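Local coordinates for sterol carrier protein 2 (Thermus thermophilus, PDB 2CX7) that probably binds and carries sterols or other lipids, as SCP-2 proteins do, at residues 90-93 with 94-97; 106-109 with 110-113. All coordinates share one frame; numbering follows the deposited sequence.

In the fold
Both contacts are helix starts, built on the same plan: a polar side chain just ahead of the helix turns back to accept backbone N-H groups of the first turn, two in contact 1 and one in contact 2. In contact 1 the cap is the carboxylate of E92, at the head of helix 93-99; in contact 2 it is the hydroxyl of T108, at the head of helix 109-112. Most of strand 103-106 lies between them in sequence, K106 being its last residue and the first of contact 2. Their centres are about 16 Å apart, yet the two short helices meet where L97 CD2 packs 3.8 Å from L112 CD2. Both lie at the surface of the SCP-2 fold.

Contact 1. Residues 90-93 with 94-97; sequences RLEP and LSAL
The carboxylate oxygen OE1 of E92 takes the backbone N of S95 at 2.8 Å, on its syn side though tilted out of the carboxylate plane, with an N-H...O angle of 159°. Its twin OE2 accepts L94 N at 2.9 Å, from above the carboxylate plane, 44° out of it. With CG anti to the backbone N (chi1 -164°) and a bend at chi2, the chain of E92 folds back toward the first N-H groups of the helix, so that one carboxylate serves two neighbouring N-H groups; OE2 also lies 3.4 Å from L94 CB. E92 is thus the N-cap of helix 93-99, and its negative charge probably interacts favourably with the positive end of the helix dipole. P93 follows as the first helical residue, where its lack of an N-H costs no helical bond. The regular pattern starts with A96 N to E92 O at 3.1 Å and L97 N to P93 O at 2.9 Å. On the inner side, the L91 methyl CD2 rests 3.9 Å from CB of the buried A96. L91 also touches T82 and V86 of helix 80-86, while P93 packs on V123 of helix 116-127.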
loop_
_atom_site.group_PDB
_atom_site.type_symbol
_atom_site.label_atom_id
_atom_site.label_comp_id
_atom_site.label_asym_id
_atom_site.label_seq_id
_atom_site.Cartn_x
_atom_site.Cartn_y
_atom_site.Cartn_z
ATOM N N ARG A 90 -14.352 -1.926 -0.247
ATOM C CA ARG A 90 -15.502 -1.039 -0.388
ATOM C C ARG A 90 -15.228 0.160 -1.282
ATOM O O ARG A 90 -16.148 0.901 -1.633
ATOM C CB ARG A 90 -15.972 -0.541 0.981
ATOM C CG ARG A 90 -16.604 -1.607 1.857
ATOM C CD ARG A 90 -17.064 -1.004 3.180
ATOM N NE ARG A 90 -15.946 -0.697 4.071
ATOM C CZ ARG A 90 -15.973 0.236 5.018
ATOM N NH1 ARG A 90 -17.062 0.971 5.205
ATOM N NH2 ARG A 90 -14.915 0.424 5.794
ATOM N N LEU A 91 -13.962 0.360 -1.639
ATOM C CA LEU A 91 -13.575 1.472 -2.503
ATOM C C LEU A 91 -12.524 0.977 -3.496
ATOM O O LEU A 91 -11.505 0.425 -3.101
ATOM C CB LEU A 91 -13.017 2.625 -1.659
ATOM C CG LEU A 91 -12.492 3.863 -2.397
ATOM C CD1 LEU A 91 -13.598 4.480 -3.239
ATOM C CD2 LEU A 91 -11.981 4.877 -1.378
ATOM N N GLU A 92 -12.805 1.147 -4.786
ATOM C CA GLU A 92 -11.905 0.708 -5.853
ATOM C C GLU A 92 -10.674 1.624 -5.850
ATOM O O GLU A 92 -10.799 2.842 -5.927
ATOM C CB GLU A 92 -12.662 0.751 -7.189
ATOM C CG GLU A 92 -12.007 -0.014 -8.328
ATOM C CD GLU A 92 -10.859 0.745 -8.950
ATOM O OE1 GLU A 92 -11.083 1.888 -9.396
ATOM O OE2 GLU A 92 -9.736 0.203 -8.996
ATOM N N PRO A 93 -9.463 1.044 -5.770
ATOM C CA PRO A 93 -8.231 1.845 -5.737
ATOM C C PRO A 93 -7.847 2.766 -6.894
ATOM O O PRO A 93 -7.399 3.889 -6.662
ATOM C CB PRO A 93 -7.150 0.805 -5.434
ATOM C CG PRO A 93 -7.684 -0.448 -6.052
ATOM C CD PRO A 93 -9.158 -0.400 -5.686
ATOM N N LEU A 94 -8.006 2.323 -8.134
ATOM C CA LEU A 94 -7.613 3.189 -9.245
ATOM C C LEU A 94 -8.434 4.473 -9.268
ATOM O O LEU A 94 -7.890 5.563 -9.434
ATOM C CB LEU A 94 -7.747 2.433 -10.571
ATOM C CG LEU A 94 -6.857 1.187 -10.657
ATOM C CD1 LEU A 94 -7.002 0.563 -12.041
ATOM C CD2 LEU A 94 -5.409 1.559 -10.399
ATOM N N SER A 95 -9.748 4.348 -9.104
ATOM C CA SER A 95 -10.601 5.530 -9.096
ATOM C C SER A 95 -10.324 6.389 -7.867
ATOM O O SER A 95 -10.399 7.600 -7.937
ATOM C CB SER A 95 -12.074 5.125 -9.138
ATOM O OG SER A 95 -12.427 4.756 -10.462
ATOM N N ALA A 96 -10.012 5.758 -6.740
ATOM C CA ALA A 96 -9.724 6.513 -5.522
ATOM C C ALA A 96 -8.473 7.355 -5.729
ATOM O O ALA A 96 -8.391 8.491 -5.260
ATOM C CB ALA A 96 -9.521 5.567 -4.348
ATOM N N LEU A 97 -7.491 6.794 -6.428
ATOM C CA LEU A 97 -6.246 7.522 -6.679
ATOM C C LEU A 97 -6.509 8.685 -7.639
ATOM O O LEU A 97 -5.985 9.791 -7.461
ATOM C CB LEU A 97 -5.198 6.572 -7.273
ATOM C CG LEU A 97 -3.746 7.054 -7.245
ATOM C CD1 LEU A 97 -3.278 7.181 -5.806
ATOM C CD2 LEU A 97 -2.869 6.060 -7.996
#

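Contact 2. Residues 106-109 with 110-113; sequences KGTI and AALA
T108 and A111 carry the capping bond of this turn: the side-chain oxygen OG1 of T108 accepts A111 N at 3.1 Å, with an N-H...O angle of 148°. The torsion explains the reach, because chi1 of 67° places OG1 between the backbone N and the carbonyl carbon of its own residue, facing the helix start, and leaves the methyl CG2 anti to the carbonyl carbon. A111 CB sits 3.4 Å from T108 OG1, alongside the capping bond. T108 is therefore the N-cap of helix 109-112, and its hydroxyl serves an N-H of the first turn, which has no preceding helical carbonyl in the usual position.

Among backbone bonds, the carbonyl of T108 is shared. L112 N approaches T108 O at 3.0 Å, the i to i+4 bond of an alpha-helix, whereas A111 N gives the same oxygen only a weak bond, its N-H...O angle being 123°. A111 N thus divides its proton between T108 OG1 and T108 O, with the straighter share going to the hydroxyl. One residue on, A113 N bonds to I109 O; the modelled separation of these two atoms, 2.6 Å, is unusually short, and its exact value carries little weight.

Apolar contact is slight: I109 CG2 comes within 4.4 Å of A113 CB, one helical turn ahead.

The preceding strand 103-106, an outermost strand of the sheet, is held at its end by backbone hydrogen bonding between K106 and V75 of strand 74-78, and K106 NZ bonds to A72 O. G107, with a positive phi, leads from that strand edge into short helix 109-112, with helix 116-127 following.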
loop_
_atom_site.group_PDB
_atom_site.type_symbol
_atom_site.label_atom_id
_atom_site.label_comp_id
_atom_site.label_asym_id
_atom_site.label_seq_id
_atom_site.Cartn_x
_atom_site.Cartn_y
_atom_site.Cartn_z
ATOM N N LYS A 106 4.322 11.165 -3.453
ATOM C CA LYS A 106 5.645 11.062 -4.066
ATOM C C LYS A 106 5.553 10.065 -5.206
ATOM O O LYS A 106 4.984 8.981 -5.054
ATOM C CB LYS A 106 6.685 10.603 -3.041
ATOM C CG LYS A 106 8.109 10.564 -3.576
ATOM C CD LYS A 106 9.081 10.235 -2.457
ATOM C CE LYS A 106 10.501 10.042 -2.964
ATOM N NZ LYS A 106 11.382 9.565 -1.857
ATOM N N GLY A 107 6.113 10.441 -6.348
ATOM C CA GLY A 107 6.048 9.595 -7.521
ATOM C C GLY A 107 5.073 10.251 -8.485
ATOM O O GLY A 107 4.329 11.159 -8.101
ATOM N N THR A 108 5.066 9.805 -9.733
ATOM C CA THR A 108 4.172 10.381 -10.727
ATOM C C THR A 108 3.233 9.349 -11.320
ATOM O O THR A 108 3.565 8.167 -11.410
ATOM C CB THR A 108 4.949 11.011 -11.903
ATOM O OG1 THR A 108 5.610 9.980 -12.645
ATOM C CG2 THR A 108 5.974 11.999 -11.399
ATOM N N ILE A 109 2.060 9.812 -11.736
ATOM C CA ILE A 109 1.066 8.956 -12.362
ATOM C C ILE A 109 1.679 8.328 -13.607
ATOM O O ILE A 109 1.473 7.151 -13.891
ATOM C CB ILE A 109 -0.176 9.765 -12.792
ATOM C CG1 ILE A 109 -0.833 10.401 -11.568
ATOM C CG2 ILE A 109 -1.154 8.864 -13.524
ATOM C CD1 ILE A 109 -1.934 11.385 -11.909
ATOM N N ALA A 110 2.432 9.124 -14.359
ATOM C CA ALA A 110 3.067 8.626 -15.571
ATOM C C ALA A 110 3.904 7.386 -15.268
ATOM O O ALA A 110 3.907 6.426 -16.037
ATOM C CB ALA A 110 3.936 9.707 -16.187
ATOM N N ALA A 111 4.608 7.400 -14.141
ATOM C CA ALA A 111 5.444 6.267 -13.770
ATOM C C ALA A 111 4.640 5.097 -13.206
ATOM O O ALA A 111 5.026 3.933 -13.359
ATOM C CB ALA A 111 6.501 6.710 -12.761
ATOM N N LEU A 112 3.510 5.405 -12.579
ATOM C CA LEU A 112 2.669 4.384 -11.962
ATOM C C LEU A 112 1.589 3.800 -12.868
ATOM O O LEU A 112 1.212 2.635 -12.722
ATOM C CB LEU A 112 2.015 4.970 -10.711
ATOM C CG LEU A 112 1.426 4.009 -9.681
ATOM C CD1 LEU A 112 2.547 3.200 -9.056
ATOM C CD2 LEU A 112 0.700 4.807 -8.601
ATOM N N ALA A 113 1.084 4.611 -13.796
ATOM C CA ALA A 113 0.024 4.176 -14.706
ATOM C C ALA A 113 0.226 2.800 -15.354
ATOM O O ALA A 113 -0.695 1.981 -15.380
ATOM C CB ALA A 113 -0.200 5.240 -15.791
#